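Local coordinates for protein DNA ligase (Alteromonas mediterranea, PDB 6GDR) that probably seals nicks in duplex DNA as a minimal Lig E-type, ATP-dependent ligase, gripping the DNA while holding AMP in its nucleotide-binding pocket, at residues Ala243-Lys248 and Asn278-Phe283. Sequence-based numbering, arbitrary orientation.
Sequences AGVQFK and NGKPRF. With nucleotides of chain A; nucleotides of chain C.
Phe247 holds its CG between the backbone N and the carbonyl carbon (chi1 68°), which starts the ring on the side where Pro281 lies. The pyrrolidine comes in over one face: CG of Pro281 stands near the ring normal, 3.8 Å from the centroid of the Phe247 ring, which qualifies as a CH-pi contact. Its offset toward the rim is evident from the 3.6 Å between Pro281 CG and Phe247 CE2, while CD of the proline lies over CD2 and CG. Lys280 bends at chi2 (-119°) and is extended beyond it; the chain runs alongside that of Gln246, pointing the same way, and NZ donates to the carbonyl of Gln246 (NZ to O 2.6 Å). With a C=O...N angle of 160°, the ammonium sits almost in line with the carbonyl. On the N-terminal side of the strand residues, CG1 of Val245 lies 3.8 Å from Gly279 O. Within the OB-like domain, these contacts fasten the loop between strands 267-272 and 285-289 to strand 246-249, outermost in the domain's antiparallel sheet as counted within this chain. Phe270 extends the apolar cluster, meeting Phe247 edge-to-face and also touching Pro281. Both segments reach the DNA: Asn278 ND2 lies 3.0 Å from OP1 of DG14 of chain A, and the backbone N of Lys248 bonds another phosphate. Farther along the loop, the Phe283 ring has Arg282 CG over the centre of one face and the sugar of DC1 of chain C against the opposite one, where C2' approaches CD1 to 3.5 Å. N2 of DG12 of chain A meets the edge of that ring in its plane, 3.6 Å from Phe283 CE1.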
loop_
_atom_site.group_PDB
_atom_site.type_symbol
_atom_site.label_atom_id
_atom_site.label_comp_id
_atom_site.label_asym_id
_atom_site.label_seq_id
_atom_site.Cartn_x
_atom_site.Cartn_y
_atom_site.Cartn_z
ATOM N N ALA D 243 15.219 12.656 18.485
ATOM C CA ALA D 243 16.115 11.507 18.527
ATOM C C ALA D 243 17.296 11.641 17.577
ATOM O O ALA D 243 18.144 10.741 17.547
ATOM C CB ALA D 243 15.338 10.229 18.204
ATOM N N GLY D 244 17.375 12.722 16.805
ATOM C CA GLY D 244 18.488 12.930 15.901
ATOM C C GLY D 244 18.276 12.430 14.491
ATOM O O GLY D 244 19.252 12.305 13.743
ATOM N N VAL D 245 17.038 12.140 14.100
ATOM C CA VAL D 245 16.725 11.657 12.760
ATOM C C VAL D 245 16.307 12.844 11.906
ATOM O O VAL D 245 15.389 13.590 12.268
ATOM C CB VAL D 245 15.623 10.585 12.797
ATOM C CG1 VAL D 245 15.175 10.218 11.385
ATOM C CG2 VAL D 245 16.121 9.351 13.532
ATOM N N GLN D 246 16.973 13.012 10.768
ATOM C CA GLN D 246 16.711 14.114 9.854
ATOM C C GLN D 246 16.033 13.595 8.595
ATOM O O GLN D 246 16.390 12.533 8.075
ATOM C CB GLN D 246 18.007 14.839 9.486
ATOM C CG GLN D 246 19.052 13.948 8.816
ATOM C CD GLN D 246 20.391 13.947 9.532
ATOM O OE1 GLN D 246 20.505 14.405 10.670
ATOM N NE2 GLN D 246 21.414 13.427 8.863
ATOM N N PHE D 247 15.053 14.353 8.109
ATOM C CA PHE D 247 14.341 13.998 6.891
ATOM C C PHE D 247 13.705 15.257 6.328
ATOM O O PHE D 247 13.494 16.240 7.043
ATOM C CB PHE D 247 13.276 12.927 7.150
ATOM C CG PHE D 247 12.126 13.410 7.984
ATOM C CD1 PHE D 247 10.942 13.809 7.389
ATOM C CD2 PHE D 247 12.230 13.469 9.364
ATOM C CE1 PHE D 247 9.880 14.255 8.153
ATOM C CE2 PHE D 247 11.172 13.914 10.134
ATOM C CZ PHE D 247 9.995 14.308 9.528
ATOM N N LYS D 248 13.398 15.214 5.036
ATOM C CA LYS D 248 12.769 16.337 4.361
ATOM C C LYS D 248 11.253 16.216 4.457
ATOM O O LYS D 248 10.678 15.195 4.068
ATOM C CB LYS D 248 13.200 16.394 2.896
ATOM C CG LYS D 248 14.696 16.559 2.685
ATOM C CD LYS D 248 15.017 16.903 1.237
ATOM C CE LYS D 248 16.443 16.515 0.869
ATOM N NZ LYS D 248 16.847 17.053 -0.461
ATOM N N ASN D 278 15.766 2.682 7.938
ATOM C CA ASN D 278 16.658 3.661 8.540
ATOM C C ASN D 278 15.946 4.564 9.544
ATOM O O ASN D 278 16.459 5.642 9.868
ATOM C CB ASN D 278 17.318 4.504 7.447
ATOM C CG ASN D 278 17.949 3.654 6.360
ATOM O OD1 ASN D 278 18.479 2.577 6.628
ATOM N ND2 ASN D 278 17.888 4.134 5.123
ATOM N N GLY D 279 14.776 4.155 10.032
ATOM C CA GLY D 279 14.073 4.904 11.054
ATOM C C GLY D 279 13.502 6.231 10.611
ATOM O O GLY D 279 13.121 7.037 11.465
ATOM N N LYS D 280 13.423 6.487 9.306
ATOM C CA LYS D 280 12.900 7.766 8.842
ATOM C C LYS D 280 11.383 7.685 8.667
ATOM O O LYS D 280 10.869 6.657 8.217
ATOM C CB LYS D 280 13.545 8.165 7.518
ATOM C CG LYS D 280 15.065 8.057 7.515
ATOM C CD LYS D 280 15.735 9.396 7.253
ATOM C CE LYS D 280 17.247 9.287 7.396
ATOM N NZ LYS D 280 17.927 10.602 7.246
ATOM N N PRO D 281 10.630 8.733 9.002
ATOM C CA PRO D 281 9.170 8.654 8.859
ATOM C C PRO D 281 8.766 8.447 7.407
ATOM O O PRO D 281 9.352 9.030 6.493
ATOM C CB PRO D 281 8.682 10.008 9.392
ATOM C CG PRO D 281 9.830 10.578 10.152
ATOM C CD PRO D 281 11.059 10.050 9.499
ATOM N N ARG D 282 7.750 7.612 7.202
ATOM C CA ARG D 282 7.265 7.283 5.870
ATOM C C ARG D 282 5.937 7.979 5.600
ATOM O O ARG D 282 5.089 8.096 6.492
ATOM C CB ARG D 282 7.103 5.770 5.700
ATOM C CG ARG D 282 6.466 5.398 4.376
ATOM C CD ARG D 282 6.848 4.014 3.883
ATOM N NE ARG D 282 6.000 2.970 4.450
ATOM C CZ ARG D 282 5.818 1.773 3.901
ATOM N NH1 ARG D 282 6.412 1.459 2.757
ATOM N NH2 ARG D 282 5.029 0.888 4.493
ATOM N N PHE D 283 5.764 8.439 4.361
ATOM C CA PHE D 283 4.545 9.129 3.939
ATOM C C PHE D 283 4.260 10.340 4.821
ATOM O O PHE D 283 3.102 10.695 5.053
ATOM C CB PHE D 283 3.341 8.182 3.947
ATOM C CG PHE D 283 3.587 6.868 3.254
ATOM C CD1 PHE D 283 4.496 6.769 2.212
ATOM C CD2 PHE D 283 2.903 5.730 3.652
ATOM C CE1 PHE D 283 4.717 5.557 1.581
ATOM C CE2 PHE D 283 3.121 4.517 3.024
ATOM C CZ PHE D 283 4.027 4.430 1.988
ATOM P P DG A 12 11.274 16.955 -1.845
ATOM O OP1 DG A 12 12.381 17.653 -1.151
ATOM O OP2 DG A 12 11.427 16.558 -3.261
ATOM O "O5'" DG A 12 10.877 15.645 -1.013
ATOM C "C5'" DG A 12 10.920 15.670 0.403
ATOM C "C4'" DG A 12 10.277 14.429 1.003
ATOM O "O4'" DG A 12 9.119 14.059 0.227
ATOM C "C3'" DG A 12 11.149 13.183 1.016
ATOM O "O3'" DG A 12 11.976 13.149 2.181
ATOM C "C2'" DG A 12 10.126 12.046 0.999
ATOM C "C1'" DG A 12 8.873 12.672 0.377
ATOM N N9 DG A 12 8.523 12.122 -0.932
ATOM C C8 DG A 12 8.601 12.763 -2.144
ATOM N N7 DG A 12 8.214 12.029 -3.149
ATOM C C5 DG A 12 7.855 10.819 -2.566
ATOM C C6 DG A 12 7.359 9.634 -3.160
ATOM O O6 DG A 12 7.131 9.412 -4.359
ATOM N N1 DG A 12 7.123 8.641 -2.212
ATOM C C2 DG A 12 7.338 8.779 -0.861
ATOM N N2 DG A 12 7.051 7.711 -0.103
ATOM N N3 DG A 12 7.801 9.885 -0.289
ATOM C C4 DG A 12 8.037 10.861 -1.201
ATOM O OP3 DC C 1 -2.172 5.422 -3.822
ATOM P P DC C 1 -1.139 4.381 -3.616
ATOM O OP1 DC C 1 -0.530 4.093 -4.930
ATOM O OP2 DC C 1 -1.766 3.277 -2.858
ATOM O "O5'" DC C 1 -0.008 5.010 -2.679
ATOM C "C5'" DC C 1 0.554 4.242 -1.627
ATOM C "C4'" DC C 1 1.352 5.118 -0.684
ATOM O "O4'" DC C 1 2.568 5.562 -1.344
ATOM C "C3'" DC C 1 0.650 6.392 -0.250
ATOM O "O3'" DC C 1 -0.175 6.165 0.886
ATOM C "C2'" DC C 1 1.815 7.317 0.048
ATOM C "C1'" DC C 1 2.833 6.916 -1.013
ATOM N N1 DC C 1 2.750 7.737 -2.253
ATOM C C2 DC C 1 3.353 8.994 -2.286
ATOM O O2 DC C 1 3.951 9.399 -1.281
ATOM N N3 DC C 1 3.269 9.734 -3.419
ATOM C C4 DC C 1 2.617 9.259 -4.480
ATOM N N4 DC C 1 2.561 10.024 -5.577
ATOM C C5 DC C 1 1.992 7.977 -4.466
ATOM C C6 DC C 1 2.082 7.258 -3.342
ATOM P P DG A 14 15.024 6.017 3.656
ATOM O OP1 DG A 14 15.095 5.162 4.863
ATOM O OP2 DG A 14 16.111 6.977 3.361
ATOM O "O5'" DG A 14 14.844 5.080 2.373
ATOM C "C5'" DG A 14 13.895 4.024 2.395
ATOM C "C4'" DG A 14 13.912 3.247 1.093
ATOM O "O4'" DG A 14 13.316 4.049 0.048
ATOM C "C3'" DG A 14 15.308 2.857 0.592
ATOM O "O3'" DG A 14 15.458 1.442 0.589
ATOM C "C2'" DG A 14 15.398 3.456 -0.819
ATOM C "C1'" DG A 14 13.953 3.762 -1.169
ATOM N N9 DG A 14 13.785 4.905 -2.062
ATOM C C8 DG A 14 14.155 6.205 -1.820
ATOM N N7 DG A 14 13.874 7.018 -2.801
ATOM C C5 DG A 14 13.273 6.204 -3.753
ATOM C C6 DG A 14 12.757 6.524 -5.031
ATOM O O6 DG A 14 12.725 7.627 -5.592
ATOM N N1 DG A 14 12.237 5.403 -5.673
ATOM C C2 DG A 14 12.219 4.134 -5.148
ATOM N N2 DG A 14 11.673 3.182 -5.918
ATOM N N3 DG A 14 12.699 3.820 -3.951
ATOM C C4 DG A 14 13.210 4.901 -3.313
#